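Long-range contacts in histone-lysine N-methyltransferase family member SUVH9 (Arabidopsis thaliana, PDB 4NJ5), which acts in silencing of genes and transposable elements, lacks methyltransferase activity, and may bind methylated DNA and recruit RNA polymerase V to chromatin in RNA-directed DNA methylation: residues M93-G97 with T119-V123; G102-L106 with G159-M164; V231-A235 with P495-E499; Q151-L157 with G210-Y216; V380-G384 with A490-I494. All blocks are in the same frame, centred on the assembly; numbering follows the deposited sequence.

Interaction 1 (M93-G97 with T119-V123); sequences MGLHG and TSVIV
His96 lays one face of its imidazole against the side chain of Ile122. The CG1 atom of Ile122 sits 3.6 Å from the centroid of the His96 ring and only 18° off the ring normal, which identifies a CH-pi contact over the face, shifted toward NE2; the terminal CD1 of Ile122 continues over CG and CD2. What brings the ring there is the first torsion of His96, with CG opposite the backbone N (chi1 -164°). The edge of the same ring, at CD2, meets Ser120, whose OG lies 3.5 Å from His96 CD2, near the ring plane. That hydroxyl donates to the carbonyl of Leu95, the residue before His96: Ser120 OG to Leu95 O is 2.7 Å, the donor tilted 32° from the carbonyl plane. Arg175 NE also bonds Leu95 O, giving this buried oxygen two donors. NE2 of His96 is satisfied by Gly102 O, so the ring's rotation is probably fixed. Gly94, at positive phi, is the C-prime residue of a Schellman motif closing helix 87-92, with Leu95 N bonded to Leu90 O. Across the contact, Thr119 and Ser120 both face Asp104, a classic beta bulge in strand 117-124 of the SRA domain sheet.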
# COMPACT_ATOMS: atom_id res chain seq x y z
N MET A 93 10.71 -1.35 11.01
CA MET A 93 11.03 0.02 10.61
C MET A 93 11.57 0.89 11.75
O MET A 93 11.70 2.10 11.59
CB MET A 93 9.82 0.69 9.96
CG MET A 93 9.94 0.82 8.46
SD MET A 93 10.42 -0.73 7.69
CE MET A 93 8.95 -1.71 7.96
N GLY A 94 11.87 0.27 12.89
CA GLY A 94 12.47 0.98 14.00
C GLY A 94 11.60 2.04 14.66
O GLY A 94 12.10 2.88 15.41
N LEU A 95 10.30 2.00 14.39
CA LEU A 95 9.37 2.97 14.96
C LEU A 95 9.00 2.62 16.40
O LEU A 95 8.90 3.50 17.25
CB LEU A 95 8.10 3.06 14.12
CG LEU A 95 8.18 3.88 12.84
CD1 LEU A 95 7.02 3.54 11.92
CD2 LEU A 95 8.20 5.37 13.15
N HIS A 96 8.79 1.34 16.66
CA HIS A 96 8.33 0.89 17.96
C HIS A 96 8.77 -0.55 18.16
O HIS A 96 8.43 -1.42 17.35
CB HIS A 96 6.80 0.99 18.03
CG HIS A 96 6.25 0.93 19.42
ND1 HIS A 96 6.07 -0.27 20.09
CD2 HIS A 96 5.82 1.89 20.26
CE1 HIS A 96 5.57 -0.03 21.28
NE2 HIS A 96 5.40 1.28 21.42
N GLY A 97 9.51 -0.80 19.23
CA GLY A 97 10.13 -2.09 19.44
C GLY A 97 9.37 -3.08 20.31
O GLY A 97 9.82 -4.21 20.49
N THR A 119 10.48 6.53 23.93
CA THR A 119 10.80 7.02 22.59
C THR A 119 9.64 6.85 21.62
O THR A 119 9.64 7.44 20.53
CB THR A 119 12.03 6.32 22.00
OG1 THR A 119 11.79 4.91 21.94
CG2 THR A 119 13.26 6.58 22.85
N SER A 120 8.65 6.05 22.00
CA SER A 120 7.55 5.76 21.10
C SER A 120 6.32 5.24 21.83
O SER A 120 6.42 4.43 22.75
CB SER A 120 8.00 4.73 20.06
OG SER A 120 7.18 4.78 18.91
N VAL A 121 5.15 5.72 21.41
CA VAL A 121 3.89 5.25 21.96
C VAL A 121 2.92 4.81 20.88
O VAL A 121 2.92 5.34 19.77
CB VAL A 121 3.21 6.31 22.85
CG1 VAL A 121 4.02 6.55 24.12
CG2 VAL A 121 3.00 7.60 22.08
N ILE A 122 2.10 3.81 21.21
CA ILE A 122 1.03 3.38 20.33
C ILE A 122 -0.27 3.93 20.88
O ILE A 122 -0.62 3.69 22.03
CB ILE A 122 0.91 1.85 20.29
CG1 ILE A 122 2.27 1.21 20.00
CG2 ILE A 122 -0.11 1.42 19.25
CD1 ILE A 122 2.73 1.40 18.57
N VAL A 123 -0.99 4.68 20.05
CA VAL A 123 -2.25 5.28 20.48
C VAL A 123 -3.42 4.73 19.69
O VAL A 123 -3.43 4.78 18.47
CB VAL A 123 -2.23 6.81 20.33
CG1 VAL A 123 -3.55 7.40 20.79
CG2 VAL A 123 -1.06 7.40 21.11

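Interaction 2 (G102-L106 with G159-M164); sequences GIDFL and GGNLAM
Ile103 and Phe105 of strand 103-106 face Gly160 and Ala163 of helix 159-164, the two segment axes approaching to 8.1 Å with their directions at 70°. The CB atoms of Ile103 and Phe105 point to the helix, while that of the intervening Asp104 points away, as strand alternation requires. Ile103 reaches furthest with CD1, which lies 3.7 Å from Gly160 C and equally near Met164 CG; its CG2 branch rests by Gly160 O. Met164, bent at both chi2 and chi3, curls so that its SD comes alongside Ile103 CG1 and CG2. Fit is close at Gly160: a CB built there would stand 3.2 Å from Ile103 CD1, so the missing side chain lets the isoleucine approach the helix backbone. Phe105 has CG between its backbone N and carbonyl carbon (chi1 57°), a crowded position that sets the ring against the Gly159-Gly160 backbone. Gly159 C lies over one ring face, 4.0 Å from Phe105 CE2, whereas Ala163 meets the base of the side chain, with Phe105 CB 3.6 Å from Ala163 CB. Between these two segments, then, the chemistry is apolar: shape fit at two glycines and an alanine joins helix to strand. Polar groups pair outside it, Asn161 OD1 with Gln142 N, Asp104 OD1 in a salt bridge with Lys69, and Asp104 OD2 with Gly97 N.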
# COMPACT_ATOMS: atom_id res chain seq x y z
N GLY A 102 2.18 -0.49 24.80
CA GLY A 102 1.95 0.86 24.32
C GLY A 102 3.22 1.68 24.31
O GLY A 102 3.50 2.39 23.35
N ILE A 103 4.00 1.57 25.39
CA ILE A 103 5.20 2.38 25.53
C ILE A 103 6.46 1.60 25.16
O ILE A 103 6.72 0.53 25.70
CB ILE A 103 5.36 2.89 26.97
CG1 ILE A 103 4.10 3.63 27.42
CG2 ILE A 103 6.60 3.77 27.09
CD1 ILE A 103 3.95 3.69 28.93
N ASP A 104 7.24 2.15 24.24
CA ASP A 104 8.59 1.66 24.01
C ASP A 104 9.59 2.67 24.58
O ASP A 104 9.36 3.88 24.53
CB ASP A 104 8.84 1.44 22.51
CG ASP A 104 10.14 0.71 22.25
OD1 ASP A 104 10.67 0.09 23.20
OD2 ASP A 104 10.63 0.73 21.10
N PHE A 105 10.68 2.17 25.15
CA PHE A 105 11.64 3.06 25.80
C PHE A 105 13.09 2.60 25.72
O PHE A 105 13.39 1.43 25.47
CB PHE A 105 11.24 3.30 27.26
CG PHE A 105 11.12 2.05 28.08
CD1 PHE A 105 12.20 1.58 28.81
CD2 PHE A 105 9.93 1.34 28.12
CE1 PHE A 105 12.10 0.43 29.56
CE2 PHE A 105 9.83 0.18 28.87
CZ PHE A 105 10.91 -0.27 29.60
N LEU A 106 14.02 3.51 25.88
CA LEU A 106 15.43 3.22 25.75
C LEU A 106 16.13 3.43 27.08
O LEU A 106 16.11 4.48 27.62
CB LEU A 106 15.96 4.17 24.68
CG LEU A 106 17.42 4.35 24.40
CD1 LEU A 106 17.92 3.10 23.75
CD2 LEU A 106 17.64 5.54 23.53
N GLY A 159 9.42 1.20 34.75
CA GLY A 159 9.47 0.81 33.36
C GLY A 159 8.96 1.87 32.41
O GLY A 159 9.47 2.99 32.37
N GLY A 160 7.92 1.52 31.65
CA GLY A 160 7.36 2.42 30.65
C GLY A 160 6.85 3.73 31.23
O GLY A 160 7.09 4.80 30.66
N ASN A 161 6.15 3.64 32.35
CA ASN A 161 5.59 4.83 33.00
C ASN A 161 6.66 5.81 33.46
O ASN A 161 6.59 7.01 33.18
CB ASN A 161 4.70 4.41 34.17
CG ASN A 161 3.54 3.53 33.75
OD1 ASN A 161 3.16 3.51 32.58
ND2 ASN A 161 2.97 2.79 34.69
N LEU A 162 7.66 5.27 34.16
CA LEU A 162 8.80 6.07 34.61
C LEU A 162 9.50 6.67 33.41
O LEU A 162 9.93 7.82 33.44
CB LEU A 162 9.78 5.22 35.42
CG LEU A 162 11.02 5.92 35.99
CD1 LEU A 162 10.63 7.09 36.88
CD2 LEU A 162 11.89 4.93 36.76
N ALA A 163 9.60 5.90 32.33
CA ALA A 163 10.24 6.37 31.11
C ALA A 163 9.48 7.54 30.50
O ALA A 163 10.09 8.49 30.01
CB ALA A 163 10.37 5.23 30.11
N MET A 164 8.16 7.47 30.53
CA MET A 164 7.31 8.56 30.07
C MET A 164 7.59 9.81 30.90
O MET A 164 7.81 10.90 30.35
CB MET A 164 5.82 8.19 30.17
CG MET A 164 5.36 7.10 29.21
SD MET A 164 5.37 7.62 27.48
CE MET A 164 3.97 8.74 27.45

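Interaction 3 (V231-A235 with P495-E499); sequences VLKFA and PPMTE
Pro496 and Met497 press against one side of helix 231-235, meeting Val231, Leu232 and Ala235. Packing is tight round Ala235, whose CB touches two groups: Met497 CE at 3.4 Å and Pro496 CB at 3.7 Å. Met497 bends at chi2 and chi3, which returns its methyl to the helix after CG has passed Val231. The Val231 and Met497 side chains run past each other in opposite senses, Val231 CG1 lying 3.7 Å from Met497 CG. With CG1 anti to its backbone N (chi1 178°), Val231 also comes within 3.3 Å of Pro496 O by this methyl. Leu232 starts away from the loop, yet its CD1 turns back to the proline ring, 3.6 Å from Pro496 CD. Leu232, Ala235 and Pro496 are buried, whereas Val231 and Met497 keep some solvent exposure while still packing closely. The loose side lies at Phe234, which comes no nearer than 4.7 Å, and at Lys233, which projects to solvent. Across the interface the contacts are van der Waals in kind. Polar links run to other parts of the chain: the Met497 backbone pairs with Ser377, and Leu232 O accepts from Tyr182 OH. The loop's shape is a type II beta turn from Pro495 to Thr498, with Met497 at positive phi (83°) in its third position; through it the SET domain packs on helix 228-240.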
# COMPACT_ATOMS: atom_id res chain seq x y z
N VAL A 231 -5.66 12.23 7.58
CA VAL A 231 -5.85 11.88 6.17
C VAL A 231 -6.74 10.64 6.04
O VAL A 231 -7.62 10.59 5.18
CB VAL A 231 -4.49 11.66 5.46
CG1 VAL A 231 -4.69 11.26 4.02
CG2 VAL A 231 -3.63 12.93 5.55
N LEU A 232 -6.52 9.67 6.92
CA LEU A 232 -7.31 8.45 6.94
C LEU A 232 -8.79 8.75 7.19
O LEU A 232 -9.67 8.32 6.43
CB LEU A 232 -6.79 7.49 8.02
CG LEU A 232 -5.93 6.29 7.60
CD1 LEU A 232 -5.43 6.43 6.18
CD2 LEU A 232 -4.76 6.11 8.55
N LYS A 233 -9.05 9.48 8.27
CA LYS A 233 -10.43 9.81 8.64
C LYS A 233 -11.10 10.62 7.53
O LYS A 233 -12.27 10.40 7.20
CB LYS A 233 -10.47 10.56 9.98
CG LYS A 233 -10.03 9.70 11.16
CD LYS A 233 -10.47 10.29 12.50
CE LYS A 233 -9.31 10.98 13.22
NZ LYS A 233 -9.68 11.38 14.61
N PHE A 234 -10.34 11.53 6.94
CA PHE A 234 -10.81 12.34 5.82
C PHE A 234 -11.24 11.48 4.62
O PHE A 234 -12.32 11.67 4.06
CB PHE A 234 -9.72 13.33 5.41
CG PHE A 234 -10.15 14.30 4.36
CD1 PHE A 234 -10.91 15.41 4.69
CD2 PHE A 234 -9.79 14.11 3.03
CE1 PHE A 234 -11.31 16.31 3.72
CE2 PHE A 234 -10.18 15.01 2.06
CZ PHE A 234 -10.94 16.11 2.40
N ALA A 235 -10.38 10.54 4.23
CA ALA A 235 -10.68 9.63 3.12
C ALA A 235 -11.94 8.81 3.39
O ALA A 235 -12.85 8.72 2.54
CB ALA A 235 -9.50 8.70 2.87
N PRO A 495 -0.91 4.89 1.31
CA PRO A 495 -2.00 5.45 2.12
C PRO A 495 -2.98 6.22 1.24
O PRO A 495 -2.59 6.69 0.17
CB PRO A 495 -1.28 6.39 3.09
CG PRO A 495 0.05 6.66 2.48
CD PRO A 495 0.40 5.45 1.68
N PRO A 496 -4.23 6.33 1.63
CA PRO A 496 -5.20 7.07 0.87
C PRO A 496 -4.82 8.52 0.71
O PRO A 496 -4.20 9.10 1.55
CB PRO A 496 -6.43 6.98 1.72
CG PRO A 496 -6.28 5.78 2.49
CD PRO A 496 -4.85 5.55 2.69
N MET A 497 -5.19 9.05 -0.43
CA MET A 497 -5.02 10.41 -0.85
C MET A 497 -3.64 10.66 -1.41
O MET A 497 -3.36 11.71 -1.87
CB MET A 497 -5.39 11.43 0.23
CG MET A 497 -6.72 11.18 0.89
SD MET A 497 -8.05 11.27 -0.25
CE MET A 497 -8.63 9.63 -0.30
N THR A 498 -2.80 9.67 -1.41
CA THR A 498 -1.55 9.78 -2.08
C THR A 498 -1.76 9.61 -3.56
O THR A 498 -2.37 8.70 -3.99
CB THR A 498 -0.54 8.77 -1.55
OG1 THR A 498 -0.25 9.05 -0.18
CG2 THR A 498 0.69 8.80 -2.33
N GLU A 499 -1.24 10.53 -4.34
CA GLU A 499 -1.38 10.46 -5.77
C GLU A 499 -0.70 9.22 -6.37
O GLU A 499 0.37 8.84 -5.99
CB GLU A 499 -0.91 11.76 -6.44
CG GLU A 499 -0.99 11.74 -7.94
CD GLU A 499 -0.67 13.04 -8.65
OE1 GLU A 499 -0.79 13.09 -9.83
OE2 GLU A 499 -0.29 14.02 -8.06

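Interaction 4 (Q151-L157 with G210-Y216); sequences QAEHQRL and GFGVFKY
Gln155 N donates to Gly212 O at 2.6 Å, nearly straight at 172°, the shortest of three hydrogen bonds tying loop 151-157 to strand 212-216. Gly212 also gives its own N-H to His154 ND1 at 3.0 Å, the donor 16° out of the imidazole plane, so both its backbone polar atoms are used by the loop. Gln155 then reaches along the strand with its chain extended beyond CG: OE1 receives Phe214 N at 2.9 Å, from above the carbonyl plane and not on a lone pair, while NE2 is held chiefly by Gly141 O. Within the loop, Gln151 NE2 bonds Glu153 O at 2.9 Å, lying almost on the carbonyl axis. Outward from this polar centre come the aromatic rings. Phe211 spreads one face beneath the loop backbone, with Glu153 N over its centre and Ala152 C nearer the rim, and turns an edge to the His154 ring in an offset edge-to-face pair, planes at 65°. Were Phe211 cut back to an alanine, the peptides of Ala152 and Glu153 would be likely to lose their apolar platform, and the His154 ring its edge-to-face partner. Farther along, Leu157 CD1 stands over the Phe214 ring, 4.1 Å from its centroid. The chemistry implies a division of labour: hydrogen bonds fix the loop's position along the strand, and ring faces cover exposed parts of the loop, Phe211 at Ala152-Glu153 and Phe214 at Leu157.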
# COMPACT_ATOMS: atom_id res chain seq x y z
N GLN A 151 -7.56 -2.98 33.65
CA GLN A 151 -6.82 -2.63 34.86
C GLN A 151 -7.23 -3.56 36.01
O GLN A 151 -8.41 -3.71 36.30
CB GLN A 151 -7.06 -1.17 35.24
CG GLN A 151 -5.91 -0.54 36.02
CD GLN A 151 -4.61 -0.56 35.24
OE1 GLN A 151 -4.56 -0.19 34.07
NE2 GLN A 151 -3.54 -1.02 35.89
N ALA A 152 -6.24 -4.19 36.63
CA ALA A 152 -6.52 -5.17 37.68
C ALA A 152 -5.76 -4.89 38.98
O ALA A 152 -6.07 -5.47 40.01
CB ALA A 152 -6.22 -6.58 37.17
N GLU A 153 -4.78 -4.01 38.91
CA GLU A 153 -4.06 -3.56 40.10
C GLU A 153 -3.52 -2.15 39.87
O GLU A 153 -3.53 -1.65 38.75
CB GLU A 153 -2.92 -4.52 40.45
CG GLU A 153 -1.86 -4.66 39.37
CD GLU A 153 -0.81 -5.71 39.70
OE1 GLU A 153 -0.12 -5.56 40.74
OE2 GLU A 153 -0.68 -6.68 38.94
N HIS A 154 -3.05 -1.51 40.94
CA HIS A 154 -2.50 -0.16 40.86
C HIS A 154 -1.28 -0.13 39.94
O HIS A 154 -0.42 -1.00 40.00
CB HIS A 154 -2.11 0.35 42.24
CG HIS A 154 -3.21 0.29 43.25
ND1 HIS A 154 -4.47 0.82 43.02
CD2 HIS A 154 -3.25 -0.22 44.50
CE1 HIS A 154 -5.23 0.63 44.07
NE2 HIS A 154 -4.51 -0.00 44.99
N GLN A 155 -1.21 0.89 39.10
CA GLN A 155 -0.03 1.06 38.26
C GLN A 155 1.14 1.50 39.12
O GLN A 155 0.96 2.03 40.22
CB GLN A 155 -0.30 2.07 37.14
CG GLN A 155 -1.24 1.54 36.07
CD GLN A 155 -1.28 2.42 34.82
OE1 GLN A 155 -0.66 3.48 34.77
NE2 GLN A 155 -2.02 1.96 33.81
N ARG A 156 2.35 1.25 38.65
CA ARG A 156 3.54 1.70 39.36
C ARG A 156 4.41 2.55 38.46
O ARG A 156 4.46 2.33 37.25
CB ARG A 156 4.31 0.50 39.94
CG ARG A 156 3.58 -0.15 41.09
CD ARG A 156 4.19 -1.47 41.52
NE ARG A 156 3.44 -2.08 42.62
CZ ARG A 156 3.70 -1.89 43.91
NH1 ARG A 156 4.71 -1.12 44.29
NH2 ARG A 156 2.95 -2.48 44.83
N LEU A 157 5.06 3.54 39.06
CA LEU A 157 5.91 4.45 38.30
C LEU A 157 7.25 3.77 38.02
O LEU A 157 8.29 4.15 38.57
CB LEU A 157 6.11 5.76 39.06
CG LEU A 157 6.68 6.93 38.25
CD1 LEU A 157 5.80 7.21 37.04
CD2 LEU A 157 6.82 8.16 39.13
N GLY A 210 -10.99 1.87 40.73
CA GLY A 210 -10.37 2.21 42.00
C GLY A 210 -8.87 1.99 42.00
O GLY A 210 -8.21 2.22 43.02
N PHE A 211 -8.33 1.55 40.87
CA PHE A 211 -6.89 1.33 40.76
C PHE A 211 -6.18 2.61 40.35
O PHE A 211 -6.72 3.41 39.59
CB PHE A 211 -6.59 0.21 39.77
CG PHE A 211 -7.28 -1.09 40.08
CD1 PHE A 211 -6.95 -1.80 41.23
CD2 PHE A 211 -8.25 -1.59 39.24
CE1 PHE A 211 -7.58 -3.00 41.52
CE2 PHE A 211 -8.89 -2.78 39.53
CZ PHE A 211 -8.56 -3.49 40.68
N GLY A 212 -4.98 2.81 40.88
CA GLY A 212 -4.18 3.97 40.51
C GLY A 212 -3.55 3.77 39.14
O GLY A 212 -3.01 2.71 38.85
N VAL A 213 -3.64 4.80 38.30
CA VAL A 213 -2.99 4.80 37.00
C VAL A 213 -2.23 6.11 36.81
O VAL A 213 -2.45 7.08 37.54
CB VAL A 213 -4.01 4.65 35.85
CG1 VAL A 213 -4.89 3.41 36.07
CG2 VAL A 213 -4.87 5.90 35.73
N PHE A 214 -1.33 6.13 35.83
CA PHE A 214 -0.62 7.36 35.51
C PHE A 214 -1.08 7.91 34.15
O PHE A 214 -1.28 7.16 33.20
CB PHE A 214 0.89 7.15 35.54
CG PHE A 214 1.42 6.75 36.89
CD1 PHE A 214 1.60 5.42 37.22
CD2 PHE A 214 1.74 7.72 37.84
CE1 PHE A 214 2.09 5.05 38.46
CE2 PHE A 214 2.23 7.36 39.08
CZ PHE A 214 2.40 6.02 39.39
N LYS A 215 -1.24 9.23 34.08
CA LYS A 215 -1.66 9.88 32.85
C LYS A 215 -0.66 10.93 32.38
O LYS A 215 -0.05 11.63 33.18
CB LYS A 215 -3.05 10.50 33.02
CG LYS A 215 -4.19 9.54 32.74
CD LYS A 215 -5.53 10.11 33.16
CE LYS A 215 -6.67 9.31 32.56
NZ LYS A 215 -6.34 7.86 32.50
N TYR A 216 -0.50 11.03 31.06
CA TYR A 216 0.47 11.93 30.47
C TYR A 216 -0.17 12.69 29.32
O TYR A 216 -0.86 12.11 28.48
CB TYR A 216 1.68 11.14 29.96
CG TYR A 216 2.24 10.16 30.96
CD1 TYR A 216 3.26 10.52 31.83
CD2 TYR A 216 1.75 8.86 31.03
CE1 TYR A 216 3.78 9.62 32.74
CE2 TYR A 216 2.26 7.95 31.94
CZ TYR A 216 3.27 8.33 32.79
OH TYR A 216 3.78 7.43 33.70

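Interaction 5 (V380-G384 with A490-I494); sequences VLHAG and AAENI
Asn493 reaches across to His382 and Ala383 by its amide oxygen. Its CB leads to CG, anti to the carbonyl carbon (chi1 -64°), and CG stands 3.9 Å from Ala383 N. At the tip the amide divides: OD1 accepts Ala383 N at 2.9 Å, the donor 39° above the carbonyl plane and not on a lone pair, and also lies 3.3 Å from His382 CA; ND2 bonds Asp24 OD2 of helix 8-35. With a leucine at Asn493 both ends of the amide vanish, and the buried Ala383 N-H is likely to be left without this acceptor and Asp24 without its amide donor. Backbone bonds flank the amide. Leu381 and Ile494 form an antiparallel hydrogen-bonded pair, with Leu381 N to Ile494 O at 3.1 Å and Ile494 N to Leu381 O at 2.7 Å, and farther on Gly384 N donates to Ala490 O at 2.7 Å. Between these points Asn493 OD1 serves Ala383 N, for which the nearby Glu492 O is badly angled. Ala490 CB lies 3.4 Å from His382 O and packs near Leu381 CB. The arrangement is a single antiparallel beta bridge, extended by a side-chain acceptor and a further backbone bond, joining the loops next to strands 386-389 and 485-490, neighbours in a SET domain sheet.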
# COMPACT_ATOMS: atom_id res chain seq x y z
N VAL A 380 -7.17 2.14 1.07
CA VAL A 380 -5.79 1.75 1.31
C VAL A 380 -5.39 0.82 0.18
O VAL A 380 -6.17 -0.05 -0.22
CB VAL A 380 -5.65 1.05 2.67
CG1 VAL A 380 -4.34 0.28 2.76
CG2 VAL A 380 -5.78 2.06 3.81
N LEU A 381 -4.19 1.01 -0.36
CA LEU A 381 -3.68 0.11 -1.38
C LEU A 381 -2.41 -0.55 -0.88
O LEU A 381 -1.46 0.13 -0.49
CB LEU A 381 -3.40 0.86 -2.68
CG LEU A 381 -4.60 1.58 -3.30
CD1 LEU A 381 -4.13 2.44 -4.45
CD2 LEU A 381 -5.65 0.58 -3.76
N HIS A 382 -2.39 -1.88 -0.87
CA HIS A 382 -1.22 -2.60 -0.39
C HIS A 382 -0.28 -3.00 -1.52
O HIS A 382 -0.67 -3.04 -2.69
CB HIS A 382 -1.62 -3.81 0.45
CG HIS A 382 -2.33 -4.89 -0.31
ND1 HIS A 382 -3.70 -4.96 -0.40
CD2 HIS A 382 -1.85 -5.96 -0.99
CE1 HIS A 382 -4.04 -6.02 -1.12
NE2 HIS A 382 -2.93 -6.64 -1.48
N ALA A 383 0.96 -3.28 -1.15
CA ALA A 383 2.02 -3.61 -2.10
C ALA A 383 1.67 -4.85 -2.92
O ALA A 383 1.35 -5.90 -2.37
CB ALA A 383 3.33 -3.83 -1.37
N GLY A 384 1.73 -4.70 -4.24
CA GLY A 384 1.48 -5.82 -5.14
C GLY A 384 0.01 -6.04 -5.48
O GLY A 384 -0.32 -6.96 -6.22
N ALA A 490 -0.35 -1.64 -7.46
CA ALA A 490 0.33 -0.84 -6.45
C ALA A 490 1.70 -1.44 -6.18
O ALA A 490 1.82 -2.64 -5.95
CB ALA A 490 -0.49 -0.78 -5.18
N ALA A 491 2.73 -0.61 -6.21
CA ALA A 491 4.09 -1.09 -6.00
C ALA A 491 4.49 -1.09 -4.52
O ALA A 491 5.45 -1.75 -4.13
CB ALA A 491 5.08 -0.27 -6.82
N GLU A 492 3.74 -0.35 -3.71
CA GLU A 492 4.01 -0.30 -2.27
C GLU A 492 2.72 -0.08 -1.49
O GLU A 492 1.64 0.02 -2.07
CB GLU A 492 5.03 0.80 -1.95
CG GLU A 492 4.61 2.18 -2.42
CD GLU A 492 5.68 3.23 -2.19
OE1 GLU A 492 6.68 2.93 -1.50
OE2 GLU A 492 5.52 4.36 -2.70
N ASN A 493 2.83 -0.01 -0.17
CA ASN A 493 1.68 0.30 0.67
C ASN A 493 1.33 1.78 0.60
O ASN A 493 1.93 2.61 1.29
CB ASN A 493 1.93 -0.14 2.12
CG ASN A 493 2.08 -1.65 2.25
OD1 ASN A 493 1.35 -2.41 1.62
ND2 ASN A 493 3.04 -2.08 3.06
N ILE A 494 0.36 2.11 -0.24
CA ILE A 494 -0.01 3.50 -0.49
C ILE A 494 -1.17 3.94 0.41
O ILE A 494 -2.28 3.43 0.28
CB ILE A 494 -0.43 3.70 -1.96
CG1 ILE A 494 0.62 3.11 -2.90
CG2 ILE A 494 -0.68 5.18 -2.24
CD1 ILE A 494 0.19 3.07 -4.37

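How the interactions relate
Interactions 1, 2 and 4 belong to the SRA domain and reach one mixed sheet. Interactions 1 and 2, centres 11 Å apart, meet through Asp104, whose OD2 lies 2.7 Å from Gly97 N. Interaction 2 joins interaction 4 through helix 159-169: Asn161 O is 2.9 Å from Tyr216 OH, and Asn161 ND2 is 3.0 Å from Arg156 O. Interaction 5 lies within the SET domain; interaction 3 packs that domain on helix 228-240. These two touch where Pro496 CD is 3.8 Å from Val380 CG2. The two groups do not touch: the nearest atoms of interactions 1 and 5 are about 8 Å apart, while the centres of interactions 4 and 5 are about 40 Å apart. All five lie away from the pre-SET zinc cluster.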